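Local coordinates for protein erythromycin dehydratase (PDB 3EL6) that probably dehydrates the beta-hydroxyacyl chain carried through one module of the erythromycin polyketide synthase, using a double hotdog fold, at residues V97-V102 and T154-V159; G113-M118 and E137-L142; A199-W204 and E213-A218; D207-A212 and V270-G275. All coordinates share one frame; numbering follows the deposited sequence.

Contact 1 of 4, residues V97-V102 and T154-V159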
loop_
_atom_site.group_PDB
_atom_site.type_symbol
_atom_site.label_atom_id
_atom_site.label_comp_id
_atom_site.label_asym_id
_atom_site.label_seq_id
_atom_site.Cartn_x
_atom_site.Cartn_y
_atom_site.Cartn_z
ATOM N N VAL A 97 7.785 18.201 -4.076
ATOM C CA VAL A 97 8.729 18.395 -5.188
ATOM C C VAL A 97 9.094 17.082 -5.813
ATOM O O VAL A 97 9.440 16.100 -5.135
ATOM C CB VAL A 97 10.039 19.131 -4.717
ATOM C CG1 VAL A 97 11.090 19.153 -5.806
ATOM C CG2 VAL A 97 9.630 20.578 -4.340
ATOM N N LEU A 98 9.044 17.076 -7.131
ATOM C CA LEU A 98 9.495 15.914 -7.885
ATOM C C LEU A 98 10.970 16.147 -8.160
ATOM O O LEU A 98 11.343 16.856 -9.098
ATOM C CB LEU A 98 8.635 15.822 -9.141
ATOM C CG LEU A 98 8.002 14.562 -9.664
ATOM C CD1 LEU A 98 7.591 14.641 -11.172
ATOM C CD2 LEU A 98 8.572 13.162 -9.208
ATOM N N GLU A 99 11.843 15.627 -7.280
ATOM C CA GLU A 99 13.252 15.822 -7.465
ATOM C C GLU A 99 13.748 15.203 -8.763
ATOM O O GLU A 99 14.559 15.782 -9.467
ATOM C CB GLU A 99 14.026 15.229 -6.288
ATOM C CG GLU A 99 15.492 15.346 -6.506
ATOM C CD GLU A 99 16.228 15.110 -5.226
ATOM O OE1 GLU A 99 16.219 16.030 -4.378
ATOM O OE2 GLU A 99 16.811 14.003 -5.104
ATOM N N GLU A 100 13.253 14.030 -9.110
ATOM C CA GLU A 100 13.472 13.495 -10.464
ATOM C C GLU A 100 12.341 12.559 -10.814
ATOM O O GLU A 100 11.749 11.914 -9.917
ATOM C CB GLU A 100 14.781 12.696 -10.433
ATOM C CG GLU A 100 15.031 11.751 -11.584
ATOM C CD GLU A 100 16.269 10.865 -11.352
ATOM O OE1 GLU A 100 16.255 10.077 -10.370
ATOM O OE2 GLU A 100 17.245 10.948 -12.156
ATOM N N LEU A 101 11.992 12.516 -12.097
ATOM C CA LEU A 101 11.137 11.412 -12.615
ATOM C C LEU A 101 11.683 10.991 -13.937
ATOM O O LEU A 101 11.866 11.841 -14.862
ATOM C CB LEU A 101 9.668 11.865 -12.719
ATOM C CG LEU A 101 8.745 10.663 -13.008
ATOM C CD1 LEU A 101 8.571 9.832 -11.731
ATOM C CD2 LEU A 101 7.421 11.194 -13.525
ATOM N N VAL A 102 12.011 9.698 -14.046
ATOM C CA VAL A 102 12.570 9.163 -15.274
ATOM C C VAL A 102 11.509 8.271 -15.891
ATOM O O VAL A 102 10.967 7.358 -15.231
ATOM C CB VAL A 102 13.838 8.358 -14.984
ATOM C CG1 VAL A 102 14.394 7.775 -16.278
ATOM C CG2 VAL A 102 14.845 9.275 -14.347
ATOM N N THR A 154 11.920 10.441 -7.403
ATOM C CA THR A 154 12.187 10.808 -6.024
ATOM C C THR A 154 11.375 12.041 -5.678
ATOM O O THR A 154 11.326 12.992 -6.481
ATOM C CB THR A 154 13.722 11.112 -5.877
ATOM O OG1 THR A 154 14.468 9.926 -6.207
ATOM C CG2 THR A 154 14.077 11.593 -4.441
ATOM N N LEU A 155 10.705 12.018 -4.521
ATOM C CA LEU A 155 9.912 13.123 -4.028
ATOM C C LEU A 155 10.735 13.794 -2.957
ATOM O O LEU A 155 11.418 13.103 -2.138
ATOM C CB LEU A 155 8.609 12.613 -3.345
ATOM C CG LEU A 155 7.674 11.875 -4.380
ATOM C CD1 LEU A 155 6.525 11.326 -3.536
ATOM C CD2 LEU A 155 7.190 12.957 -5.413
ATOM N N ALA A 156 10.657 15.112 -2.887
ATOM C CA ALA A 156 11.456 15.834 -1.864
ATOM C C ALA A 156 10.676 17.019 -1.344
ATOM O O ALA A 156 9.550 17.308 -1.756
ATOM C CB ALA A 156 12.727 16.351 -2.488
ATOM N N GLN A 157 11.350 17.799 -0.507
ATOM C CA GLN A 157 10.707 18.886 0.219
ATOM C C GLN A 157 10.478 20.161 -0.652
ATOM O O GLN A 157 11.250 20.445 -1.551
ATOM C CB GLN A 157 11.604 19.296 1.416
ATOM C CG GLN A 157 11.851 18.076 2.391
ATOM C CD GLN A 157 13.011 17.167 2.085
ATOM O OE1 GLN A 157 13.657 17.228 1.031
ATOM N NE2 GLN A 157 13.319 16.274 3.064
ATOM N N GLY A 158 9.429 20.887 -0.295
ATOM C CA GLY A 158 8.983 22.090 -0.988
ATOM C C GLY A 158 10.030 23.184 -0.847
ATOM O O GLY A 158 10.829 23.227 0.155
ATOM N N VAL A 159 10.084 24.030 -1.866
ATOM C CA VAL A 159 10.998 25.155 -1.857
ATOM C C VAL A 159 10.229 26.436 -2.146
ATOM O O VAL A 159 9.127 26.397 -2.707
ATOM C CB VAL A 159 12.139 25.004 -2.857
ATOM C CG1 VAL A 159 12.998 23.753 -2.569
ATOM C CG2 VAL A 159 11.605 24.937 -4.276
#

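Contact 2 of 4, residues G113-M118 and E137-L142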
loop_
_atom_site.group_PDB
_atom_site.type_symbol
_atom_site.label_atom_id
_atom_site.label_comp_id
_atom_site.label_asym_id
_atom_site.label_seq_id
_atom_site.Cartn_x
_atom_site.Cartn_y
_atom_site.Cartn_z
ATOM N N GLY A 113 -8.387 0.762 -22.036
ATOM C CA GLY A 113 -7.977 1.647 -20.920
ATOM C C GLY A 113 -6.771 1.051 -20.206
ATOM O O GLY A 113 -6.256 0.014 -20.616
ATOM N N ALA A 114 -6.317 1.690 -19.132
ATOM C CA ALA A 114 -5.145 1.206 -18.395
ATOM C C ALA A 114 -5.352 1.448 -16.921
ATOM O O ALA A 114 -5.994 2.446 -16.534
ATOM C CB ALA A 114 -3.876 1.934 -18.898
ATOM N N LEU A 115 -4.893 0.515 -16.075
ATOM C CA LEU A 115 -4.875 0.759 -14.646
ATOM C C LEU A 115 -3.538 1.404 -14.342
ATOM O O LEU A 115 -2.540 1.145 -15.021
ATOM C CB LEU A 115 -5.009 -0.579 -13.865
ATOM C CG LEU A 115 -6.330 -1.284 -14.058
ATOM C CD1 LEU A 115 -6.274 -2.782 -13.656
ATOM C CD2 LEU A 115 -7.335 -0.572 -13.227
ATOM N N LEU A 116 -3.503 2.198 -13.277
ATOM C CA LEU A 116 -2.313 2.914 -12.844
ATOM C C LEU A 116 -2.116 2.588 -11.365
ATOM O O LEU A 116 -3.100 2.395 -10.608
ATOM C CB LEU A 116 -2.573 4.432 -12.892
ATOM C CG LEU A 116 -2.877 4.904 -14.303
ATOM C CD1 LEU A 116 -3.501 6.356 -14.207
ATOM C CD2 LEU A 116 -1.615 4.817 -15.099
ATOM N N ARG A 117 -0.855 2.505 -10.960
ATOM C CA ARG A 117 -0.547 2.280 -9.527
ATOM C C ARG A 117 0.736 3.028 -9.202
ATOM O O ARG A 117 1.761 2.865 -9.889
ATOM C CB ARG A 117 -0.468 0.759 -9.280
ATOM C CG ARG A 117 0.018 0.311 -7.872
ATOM C CD ARG A 117 -1.010 -0.156 -6.827
ATOM N NE ARG A 117 -2.376 -0.530 -7.141
ATOM C CZ ARG A 117 -2.835 -1.765 -7.050
ATOM N NH1 ARG A 117 -1.996 -2.775 -6.728
ATOM N NH2 ARG A 117 -4.102 -2.026 -7.329
ATOM N N MET A 118 0.698 3.916 -8.195
ATOM C CA MET A 118 1.890 4.617 -7.764
ATOM C C MET A 118 2.200 4.173 -6.340
ATOM O O MET A 118 1.287 4.029 -5.553
ATOM C CB MET A 118 1.681 6.145 -7.759
ATOM C CG MET A 118 1.617 6.757 -9.119
ATOM S SD MET A 118 1.543 8.509 -8.807
ATOM C CE MET A 118 -0.112 8.709 -8.110
ATOM N N GLU A 137 -2.835 -3.311 -18.453
ATOM C CA GLU A 137 -4.111 -3.350 -19.178
ATOM C C GLU A 137 -5.244 -3.528 -18.192
ATOM O O GLU A 137 -5.140 -4.295 -17.202
ATOM C CB GLU A 137 -4.125 -4.526 -20.169
ATOM C CG GLU A 137 -2.906 -4.585 -21.034
ATOM C CD GLU A 137 -3.157 -5.313 -22.350
ATOM O OE1 GLU A 137 -4.191 -6.016 -22.453
ATOM O OE2 GLU A 137 -2.329 -5.160 -23.290
ATOM N N ASP A 138 -6.360 -2.843 -18.444
ATOM C CA ASP A 138 -7.490 -2.888 -17.519
ATOM C C ASP A 138 -7.994 -4.323 -17.331
ATOM O O ASP A 138 -8.058 -5.099 -18.291
ATOM C CB ASP A 138 -8.632 -1.971 -18.018
ATOM C CG ASP A 138 -9.424 -1.342 -16.882
ATOM O OD1 ASP A 138 -10.287 -0.479 -17.191
ATOM O OD2 ASP A 138 -9.188 -1.678 -15.683
ATOM N N VAL A 139 -8.324 -4.681 -16.088
ATOM C CA VAL A 139 -8.863 -5.999 -15.750
ATOM C C VAL A 139 -9.936 -5.832 -14.702
ATOM O O VAL A 139 -9.905 -4.880 -13.942
ATOM C CB VAL A 139 -7.830 -6.971 -15.091
ATOM C CG1 VAL A 139 -6.873 -7.547 -16.126
ATOM C CG2 VAL A 139 -7.096 -6.276 -13.894
ATOM N N ALA A 140 -10.834 -6.805 -14.633
ATOM C CA ALA A 140 -11.965 -6.753 -13.723
ATOM C C ALA A 140 -11.524 -7.028 -12.299
ATOM O O ALA A 140 -12.015 -6.411 -11.372
ATOM C CB ALA A 140 -13.003 -7.784 -14.136
ATOM N N ASP A 141 -10.621 -7.987 -12.147
ATOM C CA ASP A 141 -10.122 -8.413 -10.839
ATOM C C ASP A 141 -8.679 -7.953 -10.702
ATOM O O ASP A 141 -7.839 -8.340 -11.529
ATOM C CB ASP A 141 -10.189 -9.937 -10.778
ATOM C CG ASP A 141 -9.789 -10.491 -9.422
ATOM O OD1 ASP A 141 -9.090 -9.803 -8.622
ATOM O OD2 ASP A 141 -10.157 -11.659 -9.166
ATOM N N LEU A 142 -8.398 -7.099 -9.712
ATOM C CA LEU A 142 -7.075 -6.528 -9.594
ATOM C C LEU A 142 -5.994 -7.618 -9.422
ATOM O O LEU A 142 -4.821 -7.380 -9.723
ATOM C CB LEU A 142 -7.010 -5.482 -8.497
ATOM C CG LEU A 142 -7.185 -4.053 -9.032
ATOM C CD1 LEU A 142 -5.966 -3.644 -9.839
ATOM C CD2 LEU A 142 -8.416 -3.916 -9.917
#

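Contact 3 of 4, residues A199-W204 and E213-A218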
loop_
_atom_site.group_PDB
_atom_site.type_symbol
_atom_site.label_atom_id
_atom_site.label_comp_id
_atom_site.label_asym_id
_atom_site.label_seq_id
_atom_site.Cartn_x
_atom_site.Cartn_y
_atom_site.Cartn_z
ATOM N N ALA A 199 -1.861 23.608 -27.752
ATOM C CA ALA A 199 -2.058 24.594 -26.707
ATOM C C ALA A 199 -0.986 25.693 -26.707
ATOM O O ALA A 199 -1.024 26.557 -25.852
ATOM C CB ALA A 199 -2.087 23.906 -25.300
ATOM N N LEU A 200 -0.034 25.635 -27.631
ATOM C CA LEU A 200 0.904 26.781 -27.820
ATOM C C LEU A 200 0.126 27.908 -28.514
ATOM O O LEU A 200 -0.289 27.723 -29.653
ATOM C CB LEU A 200 2.088 26.329 -28.670
ATOM C CG LEU A 200 3.018 25.318 -28.007
ATOM C CD1 LEU A 200 4.068 24.841 -29.067
ATOM C CD2 LEU A 200 3.783 25.932 -26.844
ATOM N N ARG A 201 -0.199 28.974 -27.801
ATOM C CA ARG A 201 -1.098 30.026 -28.340
ATOM C C ARG A 201 -0.255 31.178 -28.983
ATOM O O ARG A 201 -0.704 31.871 -29.930
ATOM C CB ARG A 201 -1.985 30.596 -27.254
ATOM C CG ARG A 201 -2.896 29.569 -26.538
ATOM C CD ARG A 201 -3.941 28.878 -27.493
ATOM N NE ARG A 201 -4.458 27.687 -26.785
ATOM C CZ ARG A 201 -5.141 26.697 -27.336
ATOM N NH1 ARG A 201 -5.578 26.808 -28.592
ATOM N NH2 ARG A 201 -5.439 25.617 -26.610
ATOM N N ALA A 202 0.941 31.410 -28.440
ATOM C CA ALA A 202 1.853 32.451 -28.995
ATOM C C ALA A 202 3.274 32.134 -28.552
ATOM O O ALA A 202 3.447 31.480 -27.508
ATOM C CB ALA A 202 1.433 33.834 -28.450
ATOM N N ALA A 203 4.291 32.498 -29.341
ATOM C CA ALA A 203 5.646 32.218 -28.906
ATOM C C ALA A 203 6.606 33.271 -29.487
ATOM O O ALA A 203 6.326 33.881 -30.548
ATOM C CB ALA A 203 6.092 30.840 -29.379
ATOM N N TRP A 204 7.728 33.435 -28.801
ATOM C CA TRP A 204 8.763 34.433 -29.175
ATOM C C TRP A 204 10.109 33.835 -28.801
ATOM O O TRP A 204 10.162 32.949 -27.935
ATOM C CB TRP A 204 8.606 35.712 -28.382
ATOM C CG TRP A 204 7.311 36.465 -28.589
ATOM C CD1 TRP A 204 7.051 37.465 -29.504
ATOM C CD2 TRP A 204 6.106 36.315 -27.803
ATOM N NE1 TRP A 204 5.756 37.916 -29.339
ATOM C CE2 TRP A 204 5.156 37.238 -28.306
ATOM C CE3 TRP A 204 5.740 35.469 -26.734
ATOM C CZ2 TRP A 204 3.869 37.357 -27.774
ATOM C CZ3 TRP A 204 4.443 35.585 -26.202
ATOM C CH2 TRP A 204 3.534 36.528 -26.724
ATOM N N GLU A 213 2.917 31.560 -24.640
ATOM C CA GLU A 213 1.678 31.598 -23.893
ATOM C C GLU A 213 1.047 30.240 -24.188
ATOM O O GLU A 213 0.944 29.849 -25.350
ATOM C CB GLU A 213 0.775 32.706 -24.452
ATOM C CG GLU A 213 1.258 34.111 -23.980
ATOM C CD GLU A 213 0.484 35.249 -24.608
ATOM O OE1 GLU A 213 -0.454 34.995 -25.435
ATOM O OE2 GLU A 213 0.842 36.406 -24.274
ATOM N N VAL A 214 0.598 29.548 -23.137
ATOM C CA VAL A 214 0.122 28.178 -23.290
ATOM C C VAL A 214 -1.170 28.114 -22.471
ATOM O O VAL A 214 -1.197 28.554 -21.348
ATOM C CB VAL A 214 1.153 27.203 -22.747
ATOM C CG1 VAL A 214 0.569 25.834 -22.842
ATOM C CG2 VAL A 214 2.469 27.272 -23.553
ATOM N N SER A 215 -2.262 27.573 -23.021
ATOM C CA SER A 215 -3.526 27.538 -22.274
ATOM C C SER A 215 -4.431 26.457 -22.886
ATOM O O SER A 215 -4.269 26.086 -24.047
ATOM C CB SER A 215 -4.298 28.874 -22.270
ATOM O OG SER A 215 -4.602 29.258 -23.628
ATOM N N ILE A 216 -5.314 25.927 -22.043
ATOM C CA ILE A 216 -6.282 24.947 -22.439
ATOM C C ILE A 216 -7.609 25.426 -21.876
ATOM O O ILE A 216 -7.682 26.350 -21.077
ATOM C CB ILE A 216 -5.942 23.534 -21.862
ATOM C CG1 ILE A 216 -5.883 23.581 -20.328
ATOM C CG2 ILE A 216 -4.628 23.025 -22.480
ATOM C CD1 ILE A 216 -5.869 22.152 -19.717
ATOM N N ALA A 217 -8.709 24.802 -22.283
ATOM C CA ALA A 217 -9.949 25.135 -21.639
ATOM C C ALA A 217 -10.107 24.422 -20.267
ATOM O O ALA A 217 -9.932 23.215 -20.171
ATOM C CB ALA A 217 -11.118 24.790 -22.552
ATOM N N ALA A 218 -10.515 25.156 -19.240
ATOM C CA ALA A 218 -10.791 24.537 -17.913
ATOM C C ALA A 218 -11.746 23.327 -17.991
ATOM O O ALA A 218 -12.742 23.353 -18.709
ATOM C CB ALA A 218 -11.298 25.585 -16.938
#

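Contact 4 of 4, residues D207-A212 and V270-G275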
loop_
_atom_site.group_PDB
_atom_site.type_symbol
_atom_site.label_atom_id
_atom_site.label_comp_id
_atom_site.label_asym_id
_atom_site.label_seq_id
_atom_site.Cartn_x
_atom_site.Cartn_y
_atom_site.Cartn_z
ATOM N N ASP A 207 17.806 34.921 -28.495
ATOM C CA ASP A 207 18.948 34.012 -28.362
ATOM C C ASP A 207 18.406 32.585 -28.492
ATOM O O ASP A 207 17.688 32.236 -29.457
ATOM C CB ASP A 207 19.588 34.167 -26.971
ATOM C CG ASP A 207 19.759 35.641 -26.552
ATOM O OD1 ASP A 207 20.400 36.409 -27.329
ATOM O OD2 ASP A 207 19.263 36.036 -25.449
ATOM N N ASP A 208 18.754 31.752 -27.513
ATOM C CA ASP A 208 18.229 30.407 -27.506
ATOM C C ASP A 208 17.110 30.232 -26.452
ATOM O O ASP A 208 16.710 29.113 -26.186
ATOM C CB ASP A 208 19.354 29.369 -27.319
ATOM C CG ASP A 208 20.158 29.131 -28.617
ATOM O OD1 ASP A 208 19.587 29.315 -29.734
ATOM O OD2 ASP A 208 21.351 28.758 -28.524
ATOM N N SER A 209 16.628 31.327 -25.873
ATOM C CA SER A 209 15.450 31.284 -24.971
ATOM C C SER A 209 14.128 31.402 -25.742
ATOM O O SER A 209 14.054 32.140 -26.731
ATOM C CB SER A 209 15.528 32.421 -23.984
ATOM O OG SER A 209 16.654 32.208 -23.133
ATOM N N VAL A 210 13.095 30.701 -25.273
ATOM C CA VAL A 210 11.795 30.667 -25.928
ATOM C C VAL A 210 10.783 31.122 -24.905
ATOM O O VAL A 210 10.863 30.702 -23.742
ATOM C CB VAL A 210 11.473 29.213 -26.363
ATOM C CG1 VAL A 210 10.001 29.080 -26.800
ATOM C CG2 VAL A 210 12.444 28.739 -27.453
ATOM N N TYR A 211 9.831 31.988 -25.291
ATOM C CA TYR A 211 8.822 32.501 -24.397
ATOM C C TYR A 211 7.506 32.015 -25.031
ATOM O O TYR A 211 7.386 32.090 -26.269
ATOM C CB TYR A 211 8.845 34.030 -24.408
ATOM C CG TYR A 211 10.196 34.528 -23.961
ATOM C CD1 TYR A 211 10.410 34.897 -22.646
ATOM C CD2 TYR A 211 11.267 34.492 -24.838
ATOM C CE1 TYR A 211 11.700 35.295 -22.215
ATOM C CE2 TYR A 211 12.559 34.875 -24.418
ATOM C CZ TYR A 211 12.749 35.271 -23.132
ATOM O OH TYR A 211 14.030 35.633 -22.751
ATOM N N ALA A 212 6.535 31.536 -24.254
ATOM C CA ALA A 212 5.298 31.065 -24.958
ATOM C C ALA A 212 4.107 31.341 -24.057
ATOM O O ALA A 212 4.249 31.369 -22.853
ATOM C CB ALA A 212 5.393 29.564 -25.302
ATOM N N VAL A 270 8.842 30.397 -19.857
ATOM C CA VAL A 270 10.156 30.759 -20.394
ATOM C C VAL A 270 11.017 29.494 -20.380
ATOM O O VAL A 270 11.185 28.862 -19.291
ATOM C CB VAL A 270 10.824 31.812 -19.503
ATOM C CG1 VAL A 270 12.196 32.135 -20.089
ATOM C CG2 VAL A 270 9.902 33.088 -19.352
ATOM N N ALA A 271 11.489 29.068 -21.549
ATOM C CA ALA A 271 12.315 27.866 -21.642
ATOM C C ALA A 271 13.733 28.334 -21.942
ATOM O O ALA A 271 13.955 29.102 -22.882
ATOM C CB ALA A 271 11.841 26.955 -22.720
ATOM N N THR A 272 14.688 27.884 -21.132
ATOM C CA THR A 272 16.096 28.271 -21.323
ATOM C C THR A 272 17.022 27.040 -21.493
ATOM O O THR A 272 16.805 25.996 -20.872
ATOM C CB THR A 272 16.538 29.234 -20.178
ATOM O OG1 THR A 272 16.236 28.647 -18.912
ATOM C CG2 THR A 272 15.701 30.471 -20.181
ATOM N N PRO A 273 18.051 27.136 -22.354
ATOM C CA PRO A 273 18.947 25.985 -22.593
ATOM C C PRO A 273 19.560 25.475 -21.263
ATOM O O PRO A 273 19.819 26.263 -20.349
ATOM C CB PRO A 273 20.059 26.590 -23.495
ATOM C CG PRO A 273 19.394 27.720 -24.191
ATOM C CD PRO A 273 18.486 28.329 -23.120
ATOM N N ALA A 274 19.701 24.167 -21.135
ATOM C CA ALA A 274 20.236 23.595 -19.878
ATOM C C ALA A 274 21.125 22.390 -20.149
ATOM O O ALA A 274 20.996 21.338 -19.532
ATOM C CB ALA A 274 19.127 23.233 -18.915
ATOM N N GLY A 275 22.036 22.534 -21.087
ATOM C CA GLY A 275 22.965 21.454 -21.314
ATOM C C GLY A 275 22.436 20.640 -22.453
ATOM O O GLY A 275 21.430 21.013 -23.066
#

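Contact 1 of 4, residues V97-V102 and T154-V159
Val97-Leu98 and Leu155-Ala156 pair as antiparallel neighbours on strands 97-103 and 148-156, in the sheet of a double hotdog fold, and a classic beta bulge interrupts the ladder where Glu99 and Glu100 both stand opposite Thr154. Two backbone bonds fix the regular pair: Val97 N reaches Ala156 O at 3.0 Å, and Ala156 N reaches Val97 O at 2.7 Å. Past the bulge Thr154 N donates to Glu100 O, while Thr154 O receives only weak bonds from Glu99 N and Glu100 N, the former bent to 124°. The extra residue turns the Glu99 side chain to the Thr154 and Ala156 side. With CG anti to the backbone N (chi1 176°), that chain runs alongside Thr154, bringing OE2 to 3.7 Å from Thr154 CG2 and OE1 to 4.0 Å from Ala156 CB; OE2 has a long, weak ion pair with Arg128. At the other end Val97 CG2 lies 3.2 Å from Gln157 O, where the chain leaves the strand. The opposite face carries Leu98 and Leu155, whose CD2 methyls meet at 4.0 Å. Leu98 packs on Val83, Ala86 and Leu87 of helix 79-93, and strand 251-259 flanks strand 97-103 through backbone bonds to Leu98, Glu99 and Leu101.

Contact 2 of 4, residues G113-M118 and E137-L142
Leu115 loses more surface to this contact than any other residue, and its branched end meets Asp138, Val139 and Leu142 of the loop that follows strand 129-137. CG beside the backbone N (chi1 -65°) carries the two methyls across to that loop, although the CB itself does not point at it. CD1 is the busier methyl: it sits 3.6 Å from Val139 CG2, the two side chains crossing at about a right angle, and 3.9 Å from Leu142 CD1. CD2 turns to the acid, 3.3 Å from Asp138 OD2. Asp138, second in buried area, thus lays one carboxylate oxygen against a hydrocarbon branch, while the same oxygen has a long, weak ion pair with Arg57. Leu142 joins from three residues beyond Val139. Its CD1 touches Arg117 NH2 at 3.5 Å, the two side chains approaching from opposite directions. Arg117 is bent at chi2 and chi3, and its NH1 is hydrogen-bonded to Asp45 O of the second subunit, so the loop packs beside an intersubunit bond. The backbones pair just at Ala114 and Glu137, antiparallel and non-hydrogen-bonded, CA to CA 4.7 Å; beyond this pair the chain leaves the strand, and Asp138 N stays 3.6 Å from Gly113 O. Strand 114-123 is flanked by strand 52-58, bonded to Ala114, Leu116 and Met118, and by strand 129-137; Leu116 and Met118 pack on Leu85 of helix 79-93.

Contact 3 of 4, residues A199-W204 and E213-A218
A beta hairpin formed by strands 200-206 and 209-215 holds this contact, with a classic bulge at Arg201 and Ala202, both opposite Glu213. The strand axes run antiparallel at 174°. Glu213 O takes a straight bond from Arg201 N at 2.8 Å, which arrives nearly along the C=O axis, and a weak one from Ala202 N; Glu213 N returns a bond to Ala202 O. Leu200 and Val214 lie side by side on one face, Leu200 CD2 3.8 Å from Val214 CG2, and both pack on helix 227-235, Leu200 against Gln235 and Val214 against Leu229 and Ala232. The other face carries Ala202 and Glu213. The carboxylate of Glu213 reaches the edge of the Trp204 ring, OE2 being 3.6 Å from CH2, with the two planes 75° apart. OE2 is also hydrogen-bonded to Trp169 NE1, whose ring meets that of Trp204, so OE2 meets both indoles, by a ring edge and by an N-H. Near the end of strand 209-215, with CG beside the backbone N (chi1 -59°), Arg201 brings CG to 3.4 Å from Ser215 OG; the bend at chi2 then turns the chain toward Ser215 O. Its guanidinium grips that single carbonyl oxygen side-on from one face of the carbonyl: Ser215 O lies in the guanidinium plane, 3.2 Å from Arg201 NE and 2.9 Å from Arg201 NH2.

Contact 4 of 4, residues D207-A212 and V270-G275
Tyr211 lies beside Val270 in an antiparallel strand pair, 209-212 against 270-273, within the double hotdog fold; the short axes approach to 4.7 Å. Followed outward, the tyrosine begins with a CB that stays more than 5 Å from both Val270 methyls. CG is placed beside the backbone N (chi1 -60°), and this swings the ring along the valine, the two side chains pointing the same way. CD1 is the first atom in contact, 3.8 Å from Val270 CG2. One bond further, CE1 meets the other methyl, Val270 CG1, also at 3.8 Å, so both branches of the valine meet the CD1-CE1 bond. The hydroxyl OH ends 4.8 Å from Val270 CG1, beyond packing distance. The Tyr211 side chain also touches Trp169, Pro171, Trp204 and Lys206. The backbone evidence for the register is the hydrogen-bonded pair of Val210 and Ala271. Ala271 N donates to Val210 O at 2.8 Å and 172°, and Val210 N donates to Ala271 O at 3.0 Å and 166°. Both are nearly straight. Two residues back along 207-212 and two forward along 270-275, the same ladder would place Asp208 opposite Pro273, which has no N-H to give, and the backbones have spread apart there. The Asp208 side chain turns to another partner: OD1 forms a salt bridge with Arg205 NH2. At this end the segments touch by packing, with Asp208 CB 3.5 Å from Pro273 CG.

In the fold
Contacts 3 and 4 share strand 209-215, which pairs with strand 200-206 on one edge and strand 266-273 on the other. Their centres are 16 Å apart, and they join directly where Trp204 O lies 2.8 Å from Tyr211 N, a probable hydrogen bond. Contact 2 is nested within the chain loop that contact 1 closes, yet their centres are 26 Å apart and their nearest atoms about 8 Å. Contacts 2 and 4 are the most distant, 38 Å between centres, on opposite sides of the chain's centre. Between these extremes strand 97-103 of contact 1 pairs with strand 251-259, linking the two halves of the double hotdog. Contact 2 alone touches the second subunit.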